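PDB 5HQA: alpha-glucosidase from Pseudoalteromonas sp. K8, which hydrolyses alpha-glucosides as a calcium-containing member of glycoside hydrolase family 97 and is activated by chloride. Local coordinates for residues A46-S51 / G95-R100; T126-E131 / A207-W212; M297-K302 / D532-Y537; G493-S498 / L538-A543; T64-P69 / L444-P449. All blocks are in the same frame, centred on the assembly; numbering follows the deposited sequence. Where two conformers were deposited one is given.

Contact 1. Residues A46-S51 / G95-R100. With FMT (formic acid), chain I.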
# COMPACT_ATOMS: atom_id res chain seq x y z
N ALA A 46 19.94 -27.76 -13.13
CA ALA A 46 18.97 -28.26 -14.10
C ALA A 46 17.57 -27.75 -13.75
O ALA A 46 17.26 -27.53 -12.57
CB ALA A 46 18.98 -29.79 -14.14
N PRO A 47 16.70 -27.55 -14.74
CA PRO A 47 15.40 -26.91 -14.47
C PRO A 47 14.43 -27.80 -13.71
O PRO A 47 14.49 -29.03 -13.76
CB PRO A 47 14.86 -26.60 -15.88
CG PRO A 47 15.52 -27.59 -16.76
CD PRO A 47 16.90 -27.79 -16.18
N PHE A 48 13.52 -27.15 -12.98
CA PHE A 48 12.34 -27.82 -12.41
C PHE A 48 11.18 -27.47 -13.33
O PHE A 48 10.45 -26.51 -13.11
CB PHE A 48 12.07 -27.35 -10.98
CG PHE A 48 12.98 -27.94 -9.94
CD1 PHE A 48 14.03 -28.78 -10.30
CD2 PHE A 48 12.79 -27.67 -8.60
CE1 PHE A 48 14.87 -29.33 -9.33
CE2 PHE A 48 13.62 -28.22 -7.63
CZ PHE A 48 14.66 -29.05 -8.00
N SER A 49 11.03 -28.26 -14.40
CA SER A 49 10.00 -27.95 -15.38
C SER A 49 9.21 -29.20 -15.75
O SER A 49 8.32 -29.61 -15.01
CB SER A 49 10.63 -27.30 -16.62
OG SER A 49 11.62 -28.12 -17.20
N ASN A 50 9.53 -29.82 -16.88
CA ASN A 50 8.73 -30.95 -17.33
C ASN A 50 9.12 -32.24 -16.60
O ASN A 50 10.15 -32.33 -15.93
CB ASN A 50 8.87 -31.12 -18.84
CG ASN A 50 10.30 -31.01 -19.30
OD1 ASN A 50 10.74 -29.95 -19.75
ND2 ASN A 50 11.04 -32.10 -19.16
N SER A 51 8.24 -33.24 -16.72
CA SER A 51 8.45 -34.61 -16.24
C SER A 51 8.35 -34.74 -14.72
O SER A 51 8.70 -35.80 -14.18
CB SER A 51 9.79 -35.18 -16.70
OG SER A 51 9.96 -35.00 -18.09
N GLY A 95 14.59 -34.37 -9.24
CA GLY A 95 14.42 -33.48 -8.11
C GLY A 95 13.02 -33.60 -7.55
O GLY A 95 12.20 -34.41 -8.01
N THR A 96 12.77 -32.80 -6.53
CA THR A 96 11.45 -32.79 -5.92
C THR A 96 11.17 -31.40 -5.38
O THR A 96 12.09 -30.68 -4.96
CB THR A 96 11.32 -33.85 -4.82
OG1 THR A 96 9.97 -33.87 -4.33
CG2 THR A 96 12.27 -33.56 -3.67
N TYR A 97 9.90 -31.02 -5.42
CA TYR A 97 9.45 -29.79 -4.79
C TYR A 97 7.98 -29.95 -4.50
O TYR A 97 7.31 -30.83 -5.05
CB TYR A 97 9.72 -28.55 -5.66
CG TYR A 97 8.88 -28.42 -6.91
CD1 TYR A 97 9.32 -28.94 -8.12
CD2 TYR A 97 7.67 -27.72 -6.88
CE1 TYR A 97 8.57 -28.79 -9.28
CE2 TYR A 97 6.91 -27.57 -8.03
CZ TYR A 97 7.37 -28.10 -9.23
OH TYR A 97 6.61 -27.95 -10.36
N SER A 98 7.49 -29.11 -3.60
CA SER A 98 6.09 -29.10 -3.25
C SER A 98 5.51 -27.72 -3.50
O SER A 98 6.24 -26.72 -3.51
CB SER A 98 5.88 -29.51 -1.79
OG SER A 98 6.31 -30.85 -1.58
N VAL A 99 4.21 -27.67 -3.73
CA VAL A 99 3.48 -26.41 -3.78
C VAL A 99 2.36 -26.49 -2.76
O VAL A 99 1.61 -27.48 -2.73
CB VAL A 99 2.93 -26.11 -5.19
CG1 VAL A 99 2.28 -24.75 -5.21
CG2 VAL A 99 4.07 -26.11 -6.20
N ARG A 100 2.27 -25.49 -1.90
CA ARG A 100 1.24 -25.42 -0.87
C ARG A 100 0.19 -24.44 -1.35
O ARG A 100 0.52 -23.30 -1.69
CB ARG A 100 1.84 -24.96 0.47
CG ARG A 100 0.85 -24.95 1.64
CD ARG A 100 1.54 -24.51 2.94
NE ARG A 100 2.70 -25.35 3.23
CZ ARG A 100 2.67 -26.47 3.94
NH1 ARG A 100 1.54 -26.91 4.49
NH2 ARG A 100 3.79 -27.16 4.11
C FMT I . 2.06 -30.41 5.32
O1 FMT I . 2.95 -30.32 4.48
O2 FMT I . 2.03 -29.78 6.38
O HOH W 1 7.89 -27.99 -12.74
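Where loop 46-51 passes strand 95-100, CA of F48 and CA of G95 lie 7.4 Å apart, and no hydrogen bond joins the backbones. Side chains fill the gap. F48 carries CG anti to its carbonyl carbon (chi1 -77°), which turns its ring toward the strand. There it lies nearly parallel to the Y97 ring (planes at 11°) but barely overlaps it, CD2 of F48 being 3.7 Å from CD1 of Y97. Glycine suits position 95 because a CB there would run into CE1 of F48. A water bridges Y97 to the loop, 2.7 Å from its OH and 2.8 Å from O of S49. Farther along, R100 salt-bridges E113 and E82 and holds a formic acid molecule, probably from the crystallisation liquor, through NH2 to O1 (3.3 Å) and weakly through NH1 to O2. A leucine in place of R100 would probably leave those two carboxylates without this positive partner. Aromatic rings thus fasten the loop, and a water bridge adds a polar link.

Contact 2. Residues T126-E131 / A207-W212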
# COMPACT_ATOMS: atom_id res chain seq x y z
N THR A 126 16.81 -18.00 -12.40
CA THR A 126 16.76 -17.09 -13.53
C THR A 126 15.35 -16.92 -14.08
O THR A 126 15.09 -15.93 -14.76
CB THR A 126 17.68 -17.56 -14.65
OG1 THR A 126 17.37 -18.92 -14.98
CG2 THR A 126 19.14 -17.48 -14.20
N LYS A 127 14.45 -17.86 -13.80
CA LYS A 127 13.06 -17.69 -14.20
C LYS A 127 12.17 -18.50 -13.28
O LYS A 127 12.48 -19.66 -12.99
CB LYS A 127 12.83 -18.11 -15.66
CG LYS A 127 11.47 -17.71 -16.21
CD LYS A 127 11.37 -17.91 -17.71
CE LYS A 127 12.46 -17.14 -18.43
NZ LYS A 127 12.36 -15.67 -18.24
N GLU A 128 11.09 -17.90 -12.81
CA GLU A 128 10.00 -18.63 -12.18
C GLU A 128 8.94 -18.85 -13.25
O GLU A 128 8.48 -17.89 -13.87
CB GLU A 128 9.44 -17.87 -10.98
CG GLU A 128 8.35 -18.64 -10.26
CD GLU A 128 7.79 -17.92 -9.05
OE1 GLU A 128 8.56 -17.23 -8.34
OE2 GLU A 128 6.57 -18.06 -8.80
N LEU A 129 8.57 -20.11 -13.48
CA LEU A 129 7.69 -20.46 -14.60
C LEU A 129 6.21 -20.26 -14.28
O LEU A 129 5.37 -20.44 -15.18
CB LEU A 129 7.94 -21.90 -15.03
CG LEU A 129 9.37 -22.19 -15.51
CD1 LEU A 129 9.52 -23.65 -15.90
CD2 LEU A 129 9.74 -21.28 -16.69
N THR A 130 5.87 -19.91 -13.04
CA THR A 130 4.50 -19.68 -12.61
C THR A 130 3.72 -18.85 -13.61
O THR A 130 4.16 -17.77 -14.02
CB THR A 130 4.52 -18.94 -11.27
OG1 THR A 130 5.34 -19.66 -10.36
CG2 THR A 130 3.08 -18.77 -10.71
N GLU A 131 2.54 -19.33 -13.98
CA GLU A 131 1.64 -18.60 -14.86
C GLU A 131 0.31 -18.34 -14.16
O GLU A 131 -0.05 -19.00 -13.18
CB GLU A 131 1.39 -19.35 -16.18
CG GLU A 131 2.63 -19.51 -17.07
CD GLU A 131 2.40 -20.52 -18.19
OE1 GLU A 131 1.41 -21.30 -18.13
OE2 GLU A 131 3.23 -20.55 -19.14
N ALA A 207 5.04 -15.13 -14.40
CA ALA A 207 5.87 -14.46 -13.41
C ALA A 207 7.16 -13.97 -14.05
O ALA A 207 7.84 -14.71 -14.78
CB ALA A 207 6.19 -15.41 -12.25
N ASP A 208 7.49 -12.71 -13.79
CA ASP A 208 8.68 -12.06 -14.34
C ASP A 208 9.39 -11.44 -13.14
O ASP A 208 9.00 -10.38 -12.66
CB ASP A 208 8.27 -11.03 -15.39
CG ASP A 208 9.45 -10.42 -16.12
OD1 ASP A 208 10.51 -10.20 -15.49
OD2 ASP A 208 9.31 -10.14 -17.34
N LEU A 209 10.41 -12.13 -12.62
CA LEU A 209 11.04 -11.72 -11.37
C LEU A 209 12.01 -10.57 -11.63
O LEU A 209 12.83 -10.63 -12.55
CB LEU A 209 11.78 -12.89 -10.74
CG LEU A 209 10.89 -14.08 -10.35
CD1 LEU A 209 11.72 -15.12 -9.62
CD2 LEU A 209 9.71 -13.63 -9.48
N THR A 210 11.94 -9.54 -10.81
CA THR A 210 12.81 -8.38 -11.01
C THR A 210 14.25 -8.74 -10.66
O THR A 210 14.51 -9.17 -9.53
CB THR A 210 12.32 -7.22 -10.17
OG1 THR A 210 10.99 -6.88 -10.57
CG2 THR A 210 13.22 -6.01 -10.37
N PRO A 211 15.20 -8.59 -11.57
CA PRO A 211 16.51 -9.21 -11.40
C PRO A 211 17.53 -8.30 -10.70
O PRO A 211 17.35 -7.09 -10.58
CB PRO A 211 16.95 -9.46 -12.84
CG PRO A 211 16.38 -8.29 -13.57
CD PRO A 211 15.01 -8.07 -12.94
N TRP A 212 18.62 -8.93 -10.28
CA TRP A 212 19.85 -8.24 -9.94
C TRP A 212 20.47 -7.61 -11.19
O TRP A 212 20.18 -8.02 -12.31
CB TRP A 212 20.88 -9.22 -9.36
CG TRP A 212 20.56 -9.78 -8.01
CD1 TRP A 212 19.69 -10.78 -7.70
CD2 TRP A 212 21.16 -9.38 -6.77
NE1 TRP A 212 19.69 -11.02 -6.35
CE2 TRP A 212 20.59 -10.17 -5.75
CE3 TRP A 212 22.13 -8.42 -6.43
CZ2 TRP A 212 20.96 -10.04 -4.41
CZ3 TRP A 212 22.49 -8.29 -5.09
CH2 TRP A 212 21.90 -9.10 -4.10
O HOH W 2 10.37 -15.19 -13.81
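E128 lies roughly perpendicular to L209 in the antiparallel pairing of strands 122-134 and 204-209, in the N-terminal domain, of the galactose-mutarotase-like clan. CB of E128 rests 3.8 Å from CD1 of L209. A trans chi1 (-177°) and an extended chain carry the carboxylate on past the leucine, and CD2 of L209 is 3.9 Å from OE1 of E128. A charged group this buried needs partners: T130 OG1 donates to the anti lone pair of OE2 (2.6 Å), R229 forms a salt bridge with the same oxygen, and Y192 bonds OE1. A valine here would probably leave R229 without this countercharge and the T130 hydroxyl without this acceptor. A207 is small enough to bring its CB within 4.0 Å of CB of T130. O of E128 and O of A207, 3.4 Å apart, are two acceptors and cannot bond each other; a water accepts from N of E128 and N of L209 and donates to O of A207. N of A207 donates to O of T130 at 2.8 Å, almost straight at 178°.

Contact 3. Residues M297-K302 / D532-Y537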
# COMPACT_ATOMS: atom_id res chain seq x y z
N MET A 297 4.62 22.74 15.36
CA MET A 297 4.32 21.99 16.58
C MET A 297 3.24 22.67 17.39
O MET A 297 2.38 22.00 17.97
CB MET A 297 5.59 21.82 17.41
CG MET A 297 6.51 20.75 16.87
SD MET A 297 8.17 20.88 17.56
CE MET A 297 8.32 19.34 18.38
N ASP A 298 3.27 24.01 17.47
CA ASP A 298 2.21 24.74 18.16
C ASP A 298 0.86 24.45 17.53
O ASP A 298 -0.12 24.20 18.23
CB ASP A 298 2.49 26.25 18.13
CG ASP A 298 3.67 26.65 18.99
OD1 ASP A 298 4.00 25.91 19.95
OD2 ASP A 298 4.26 27.73 18.73
N PHE A 299 0.80 24.48 16.20
CA PHE A 299 -0.45 24.18 15.50
C PHE A 299 -0.89 22.75 15.78
O PHE A 299 -2.06 22.50 16.09
CB PHE A 299 -0.25 24.40 13.99
CG PHE A 299 -1.49 24.15 13.17
CD1 PHE A 299 -2.38 25.18 12.91
CD2 PHE A 299 -1.74 22.90 12.63
CE1 PHE A 299 -3.51 24.96 12.14
CE2 PHE A 299 -2.88 22.67 11.86
CZ PHE A 299 -3.76 23.71 11.62
N ALA A 300 0.04 21.79 15.68
CA ALA A 300 -0.30 20.40 15.95
C ALA A 300 -0.82 20.22 17.37
O ALA A 300 -1.81 19.50 17.59
CB ALA A 300 0.92 19.50 15.72
N ALA A 301 -0.19 20.88 18.35
CA ALA A 301 -0.65 20.74 19.73
C ALA A 301 -2.06 21.31 19.89
O ALA A 301 -2.89 20.73 20.61
CB ALA A 301 0.32 21.44 20.68
N LYS A 302 -2.35 22.43 19.23
CA LYS A 302 -3.65 23.06 19.41
C LYS A 302 -4.77 22.26 18.74
O LYS A 302 -5.89 22.21 19.26
CB LYS A 302 -3.62 24.49 18.88
CG LYS A 302 -4.93 25.23 18.97
CD LYS A 302 -4.78 26.70 18.62
CE LYS A 302 -6.10 27.44 18.79
NZ LYS A 302 -5.91 28.92 18.72
N ASP A 532 -1.89 20.03 4.09
CA ASP A 532 -1.84 21.41 3.64
C ASP A 532 -1.06 22.30 4.61
O ASP A 532 -0.70 21.91 5.72
CB ASP A 532 -3.25 21.96 3.46
CG ASP A 532 -3.35 22.98 2.34
OD1 ASP A 532 -2.31 23.57 1.95
OD2 ASP A 532 -4.48 23.19 1.85
N LEU A 533 -0.81 23.53 4.16
CA LEU A 533 -0.23 24.54 5.04
C LEU A 533 -1.21 24.85 6.17
O LEU A 533 -2.41 24.96 5.93
CB LEU A 533 0.09 25.81 4.26
CG LEU A 533 0.84 25.64 2.94
CD1 LEU A 533 1.07 26.99 2.26
CD2 LEU A 533 2.15 24.94 3.19
N PRO A 534 -0.72 25.02 7.41
CA PRO A 534 -1.65 25.32 8.52
C PRO A 534 -2.61 26.47 8.25
O PRO A 534 -3.79 26.36 8.59
CB PRO A 534 -0.69 25.63 9.68
CG PRO A 534 0.53 24.79 9.36
CD PRO A 534 0.67 24.85 7.86
N LYS A 535 -2.14 27.56 7.64
CA LYS A 535 -3.03 28.69 7.41
C LYS A 535 -4.22 28.31 6.54
O LYS A 535 -5.29 28.92 6.65
CB LYS A 535 -2.27 29.85 6.78
CG LYS A 535 -1.76 29.56 5.38
CD LYS A 535 -1.04 30.77 4.79
CE LYS A 535 -0.55 30.46 3.39
NZ LYS A 535 0.17 31.62 2.78
N ASN A 536 -4.07 27.30 5.68
CA ASN A 536 -5.18 26.91 4.82
C ASN A 536 -6.24 26.15 5.59
O ASN A 536 -7.42 26.18 5.22
CB ASN A 536 -4.65 26.10 3.64
CG ASN A 536 -3.84 26.96 2.70
OD1 ASN A 536 -4.10 28.15 2.60
ND2 ASN A 536 -2.86 26.37 2.02
N TYR A 537 -5.86 25.48 6.68
CA TYR A 537 -6.86 24.87 7.56
C TYR A 537 -7.56 25.93 8.40
O TYR A 537 -8.77 25.86 8.62
CB TYR A 537 -6.20 23.82 8.44
CG TYR A 537 -5.70 22.64 7.65
CD1 TYR A 537 -6.55 21.94 6.79
CD2 TYR A 537 -4.38 22.22 7.74
CE1 TYR A 537 -6.10 20.86 6.06
CE2 TYR A 537 -3.92 21.14 7.00
CZ TYR A 537 -4.79 20.46 6.16
OH TYR A 537 -4.35 19.37 5.43
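F299 of helix 290-303 offers one ring face to P534 and its edge to Y537, both of the segment 532-537. The tight part is the CH-pi contact: CB of P534 stands 3.7 Å from the centroid of the F299 ring, only 13° off the ring normal. A trans chi1 (-178°) swings the F299 ring away from its own helix, far enough for the proline to settle over the middle of it. At the rim the fit is looser, CZ of F299 lying 4.0 Å from CB of Y537. The three touching residues are buried, while K302 and K535 are exposed, as suits lysine, and take no part. The compact proline ring suits a place over an aromatic face, and D532 organises the turn beside it: its OD1 accepts from N of L533 (2.7 Å) and ND2 of N536 (2.9 Å) from the same face of the carboxylate. Y537 OH accepts from N of D532 and bonds O of G493. In this TIM-barrel-type region, F299 also packs on I267 of strand 264-269, and P534 on Y295 and Y296, so helix 534-538, after strand 527-529, lies against helix 290-303, which comes later in the chain than the neighbouring strand 264-269.

Contact 4. Residues G493-S498 / L538-A543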
# COMPACT_ATOMS: atom_id res chain seq x y z
N GLY A 493 -6.05 15.78 2.26
CA GLY A 493 -6.45 16.96 3.02
C GLY A 493 -5.97 18.30 2.51
O GLY A 493 -5.70 19.20 3.30
N ILE A 494 -5.89 18.48 1.19
CA ILE A 494 -5.54 19.79 0.65
C ILE A 494 -6.79 20.65 0.63
O ILE A 494 -7.79 20.30 0.00
CB ILE A 494 -4.91 19.68 -0.75
CG1 ILE A 494 -3.56 18.95 -0.68
CG2 ILE A 494 -4.71 21.06 -1.37
CD1 ILE A 494 -2.54 19.65 0.22
N PHE A 495 -6.74 21.79 1.34
CA PHE A 495 -7.86 22.71 1.44
C PHE A 495 -7.76 23.88 0.49
O PHE A 495 -8.79 24.38 0.03
CB PHE A 495 -7.99 23.27 2.86
CG PHE A 495 -8.81 22.40 3.78
CD1 PHE A 495 -9.00 21.06 3.51
CD2 PHE A 495 -9.39 22.95 4.92
CE1 PHE A 495 -9.76 20.27 4.37
CE2 PHE A 495 -10.15 22.17 5.78
CZ PHE A 495 -10.34 20.83 5.50
N ASP A 496 -6.56 24.37 0.21
CA ASP A 496 -6.38 25.39 -0.82
C ASP A 496 -6.07 24.65 -2.12
O ASP A 496 -4.94 24.18 -2.34
CB ASP A 496 -5.28 26.38 -0.46
CG ASP A 496 -5.00 27.37 -1.60
OD1 ASP A 496 -5.85 27.49 -2.51
OD2 ASP A 496 -3.93 28.03 -1.58
N LEU A 497 -7.08 24.53 -2.98
CA LEU A 497 -6.95 23.88 -4.27
C LEU A 497 -6.61 24.86 -5.38
O LEU A 497 -6.59 24.47 -6.55
CB LEU A 497 -8.26 23.16 -4.62
CG LEU A 497 -8.75 22.17 -3.57
CD1 LEU A 497 -10.21 21.85 -3.84
CD2 LEU A 497 -7.92 20.90 -3.63
N SER A 498 -6.36 26.13 -5.04
CA SER A 498 -6.30 27.22 -6.01
C SER A 498 -4.91 27.80 -6.21
O SER A 498 -4.78 28.81 -6.90
CB SER A 498 -7.24 28.36 -5.58
OG SER A 498 -8.58 27.91 -5.43
N LEU A 538 -6.80 26.92 8.89
CA LEU A 538 -7.39 27.99 9.68
C LEU A 538 -8.41 28.80 8.88
O LEU A 538 -9.30 29.42 9.47
CB LEU A 538 -6.30 28.92 10.21
CG LEU A 538 -5.28 28.29 11.17
CD1 LEU A 538 -4.21 29.30 11.57
CD2 LEU A 538 -5.98 27.74 12.39
N ALA A 539 -8.30 28.79 7.55
CA ALA A 539 -9.27 29.48 6.71
C ALA A 539 -10.60 28.74 6.62
O ALA A 539 -11.61 29.35 6.24
CB ALA A 539 -8.70 29.69 5.30
N LYS A 540 -10.63 27.44 6.94
CA LYS A 540 -11.84 26.62 6.78
C LYS A 540 -12.04 25.76 8.02
O LYS A 540 -12.00 24.52 7.96
CB LYS A 540 -11.73 25.74 5.53
CG LYS A 540 -11.57 26.51 4.21
CD LYS A 540 -11.58 25.52 3.04
CE LYS A 540 -11.64 26.21 1.68
NZ LYS A 540 -10.33 26.78 1.29
N PRO A 541 -12.30 26.38 9.18
CA PRO A 541 -12.36 25.59 10.42
C PRO A 541 -13.52 24.60 10.47
O PRO A 541 -13.38 23.54 11.11
CB PRO A 541 -12.47 26.66 11.52
CG PRO A 541 -12.91 27.89 10.83
CD PRO A 541 -12.40 27.82 9.44
N ASP A 542 -14.66 24.88 9.84
CA ASP A 542 -15.77 23.93 9.91
C ASP A 542 -15.42 22.64 9.18
O ASP A 542 -15.65 21.54 9.69
CB ASP A 542 -17.04 24.54 9.35
CG ASP A 542 -17.59 25.67 10.23
OD1 ASP A 542 -17.48 25.57 11.48
OD2 ASP A 542 -18.13 26.65 9.68
N ALA A 543 -14.87 22.76 7.97
CA ALA A 543 -14.41 21.58 7.25
C ALA A 543 -13.28 20.90 7.99
O ALA A 543 -13.20 19.67 8.03
CB ALA A 543 -13.97 21.98 5.83
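K540 runs alongside F495 because its CG is anti to its own carbonyl carbon (chi1 -60°) and the chain then stays straight until a final bend (chi4 77°) turns NZ onto the backbone of F495. There NZ donates to O of F495 at 3.1 Å, coming from above the carbonyl plane, 55° out of it. The two side chains point opposite ways, and the lysine's methylenes lie against the ring, with CB of K540 3.7 Å from CD2 of F495. Lysine suits this place because one residue supplies both apolar length and a charged tip for a backbone oxygen. At the far end of the ring, CZ of F495 meets CB of A543 at 3.8 Å, where a small methyl lets the helix come close. K540 holds the N-cap position, and P541 after it fits the first turn, where its missing N-H costs no bond. D496 shapes the loop with an Asx turn, its OD1 accepting from N of S498 at 2.9 Å. OD2 of D532 accepts from N of both F495 and D496, tying the loop to the turn that leads into helix 534-538. The F495 ring meets Y537 of that helix edge-to-face and packs on L513 and L517 of helix 513-522, while A543 touches L631 of strand 631-638, so the loop is wedged among three helices near the C-terminal sheet.

Contact 5. Residues T64-P69 / L444-P449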
# COMPACT_ATOMS: atom_id res chain seq x y z
N THR A 64 -9.59 -20.16 12.35
CA THR A 64 -9.10 -19.46 13.52
C THR A 64 -9.25 -17.96 13.31
O THR A 64 -9.74 -17.50 12.27
CB THR A 64 -7.64 -19.85 13.80
OG1 THR A 64 -7.26 -19.32 15.07
CG2 THR A 64 -6.72 -19.28 12.73
N GLN A 65 -8.85 -17.19 14.32
CA GLN A 65 -8.86 -15.73 14.23
C GLN A 65 -7.73 -15.19 15.09
O GLN A 65 -7.26 -15.84 16.02
CB GLN A 65 -10.21 -15.16 14.68
CG GLN A 65 -10.50 -15.37 16.14
CD GLN A 65 -11.82 -14.74 16.55
OE1 GLN A 65 -12.84 -14.93 15.89
NE2 GLN A 65 -11.79 -13.95 17.63
N TRP A 66 -7.28 -13.97 14.76
CA TRP A 66 -6.19 -13.34 15.48
C TRP A 66 -6.45 -11.84 15.56
O TRP A 66 -7.28 -11.30 14.83
CB TRP A 66 -4.83 -13.65 14.83
CG TRP A 66 -4.74 -13.30 13.36
CD1 TRP A 66 -5.22 -14.04 12.31
CD2 TRP A 66 -4.12 -12.14 12.78
NE1 TRP A 66 -4.94 -13.40 11.11
CE2 TRP A 66 -4.26 -12.24 11.38
CE3 TRP A 66 -3.45 -11.03 13.32
CZ2 TRP A 66 -3.77 -11.26 10.51
CZ3 TRP A 66 -2.96 -10.06 12.45
CH2 TRP A 66 -3.12 -10.18 11.06
N GLN A 67 -5.73 -11.17 16.46
CA GLN A 67 -5.96 -9.76 16.73
C GLN A 67 -4.79 -8.92 16.22
O GLN A 67 -3.62 -9.26 16.45
CB GLN A 67 -6.18 -9.51 18.22
CG GLN A 67 -6.34 -8.03 18.54
CD GLN A 67 -7.22 -7.76 19.75
OE1 GLN A 67 -8.33 -8.28 19.85
NE2 GLN A 67 -6.72 -6.93 20.66
N GLN A 68 -5.11 -7.82 15.51
CA GLN A 68 -4.06 -6.91 15.05
C GLN A 68 -3.71 -5.90 16.14
O GLN A 68 -4.59 -5.44 16.86
CB GLN A 68 -4.50 -6.15 13.81
CG GLN A 68 -4.97 -7.00 12.67
CD GLN A 68 -4.70 -6.32 11.35
OE1 GLN A 68 -3.56 -6.30 10.89
NE2 GLN A 68 -5.74 -5.74 10.75
N PRO A 69 -2.44 -5.52 16.26
CA PRO A 69 -2.12 -4.41 17.18
C PRO A 69 -2.71 -3.09 16.72
O PRO A 69 -3.10 -2.27 17.55
CB PRO A 69 -0.58 -4.39 17.18
CG PRO A 69 -0.21 -4.96 15.83
CD PRO A 69 -1.25 -6.03 15.55
N LEU A 444 3.64 -7.52 5.14
CA LEU A 444 4.65 -7.75 6.17
C LEU A 444 4.40 -6.93 7.44
O LEU A 444 5.02 -7.23 8.47
CB LEU A 444 6.04 -7.46 5.60
CG LEU A 444 6.55 -8.54 4.65
CD1 LEU A 444 7.72 -8.03 3.82
CD2 LEU A 444 6.94 -9.78 5.45
N ARG A 445 3.52 -5.92 7.40
CA ARG A 445 3.13 -5.24 8.63
C ARG A 445 2.58 -6.20 9.68
O ARG A 445 2.62 -5.88 10.88
CB ARG A 445 2.09 -4.14 8.33
CG ARG A 445 0.78 -4.69 7.72
CD ARG A 445 -0.16 -3.56 7.31
NE ARG A 445 -1.22 -4.02 6.40
CZ ARG A 445 -2.53 -4.01 6.69
NH1 ARG A 445 -2.98 -3.56 7.87
NH2 ARG A 445 -3.41 -4.43 5.77
N ARG A 446 2.05 -7.36 9.28
CA ARG A 446 1.63 -8.33 10.28
C ARG A 446 2.83 -8.83 11.07
O ARG A 446 2.80 -8.91 12.30
CB ARG A 446 0.90 -9.50 9.64
CG ARG A 446 0.56 -10.57 10.68
CD ARG A 446 -0.12 -11.78 10.10
NE ARG A 446 -0.61 -12.63 11.17
CZ ARG A 446 -1.30 -13.75 10.98
NH1 ARG A 446 -1.57 -14.16 9.75
NH2 ARG A 446 -1.71 -14.46 12.02
N THR A 447 3.90 -9.17 10.36
CA THR A 447 5.09 -9.75 10.96
C THR A 447 5.94 -8.69 11.67
O THR A 447 6.54 -8.96 12.71
CB THR A 447 5.92 -10.44 9.88
OG1 THR A 447 5.04 -11.22 9.05
CG2 THR A 447 6.97 -11.34 10.49
N TYR A 448 5.99 -7.49 11.09
CA TYR A 448 6.80 -6.37 11.58
C TYR A 448 5.88 -5.16 11.70
O TYR A 448 5.83 -4.32 10.80
CB TYR A 448 7.97 -6.07 10.65
CG TYR A 448 8.84 -7.29 10.45
CD1 TYR A 448 9.76 -7.67 11.42
CD2 TYR A 448 8.70 -8.08 9.33
CE1 TYR A 448 10.54 -8.80 11.26
CE2 TYR A 448 9.48 -9.21 9.16
CZ TYR A 448 10.39 -9.56 10.13
OH TYR A 448 11.16 -10.69 9.95
N PRO A 449 5.14 -5.06 12.81
CA PRO A 449 4.11 -4.02 12.91
C PRO A 449 4.64 -2.60 13.00
O PRO A 449 3.83 -1.68 13.08
CB PRO A 449 3.36 -4.40 14.20
CG PRO A 449 3.60 -5.90 14.34
CD PRO A 449 5.00 -6.10 13.85
O HOH W 3 -1.94 -4.03 10.57
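A stacked cation-pi pair, W66 with R446, joins the edge strand 53-67 of an N-terminal antiparallel sheet to the loop between strands 432-435 and 451-454 of the TIM-barrel-type domain. The R446 guanidinium lies flat on one face of the indole, planes 3° apart, with its CZ 3.6 Å from the centroid of the six-membered ring of W66. The arginine chain, trans at chi1 (175°) and extended to NE, runs over the ring, bringing CD within 3.5 Å of CH2 of W66. Arginine suits the place: it can stack by its face while NH1 bonds O of L247. W66 NE1 likewise bonds N248. Beside the stack, R445 is salt-bridged to E72 through NH2, and Q68 NE2 bonds O of R73 and E72. The P69 and P449 rings meet nearly perpendicular, CG of the first 4.0 Å from CB of the second. A water bridges Q68 and R445, donating to OE1 of Q68 at 2.8 Å and accepting weakly from NH1 of R445 at 2.9 Å.

Overall arrangement
From the N terminus, contact 1 opens first and closes a short loop at 95-100. Contact 5 opens within that loop, at 64-69, and returns only at 444-449, so these two cross. Contact 2 (126-131 with 207-212) opens and closes wholly within contact 5's span, touching contact 1 where S49 CB lies 3.9 Å from L129 CD1. Contact 3 opens inside that span at 297-302 and closes after it at 532-537, crossing contact 5. Contact 4 opens at 493-498, inside contact 3's span, and closes at 538-543 just after it, so these two cross and touch. Contacts 1 and 2 serve the N-terminal sheets, contacts 3 and 4 the far side of the barrel domain, and contact 5 bridges the two.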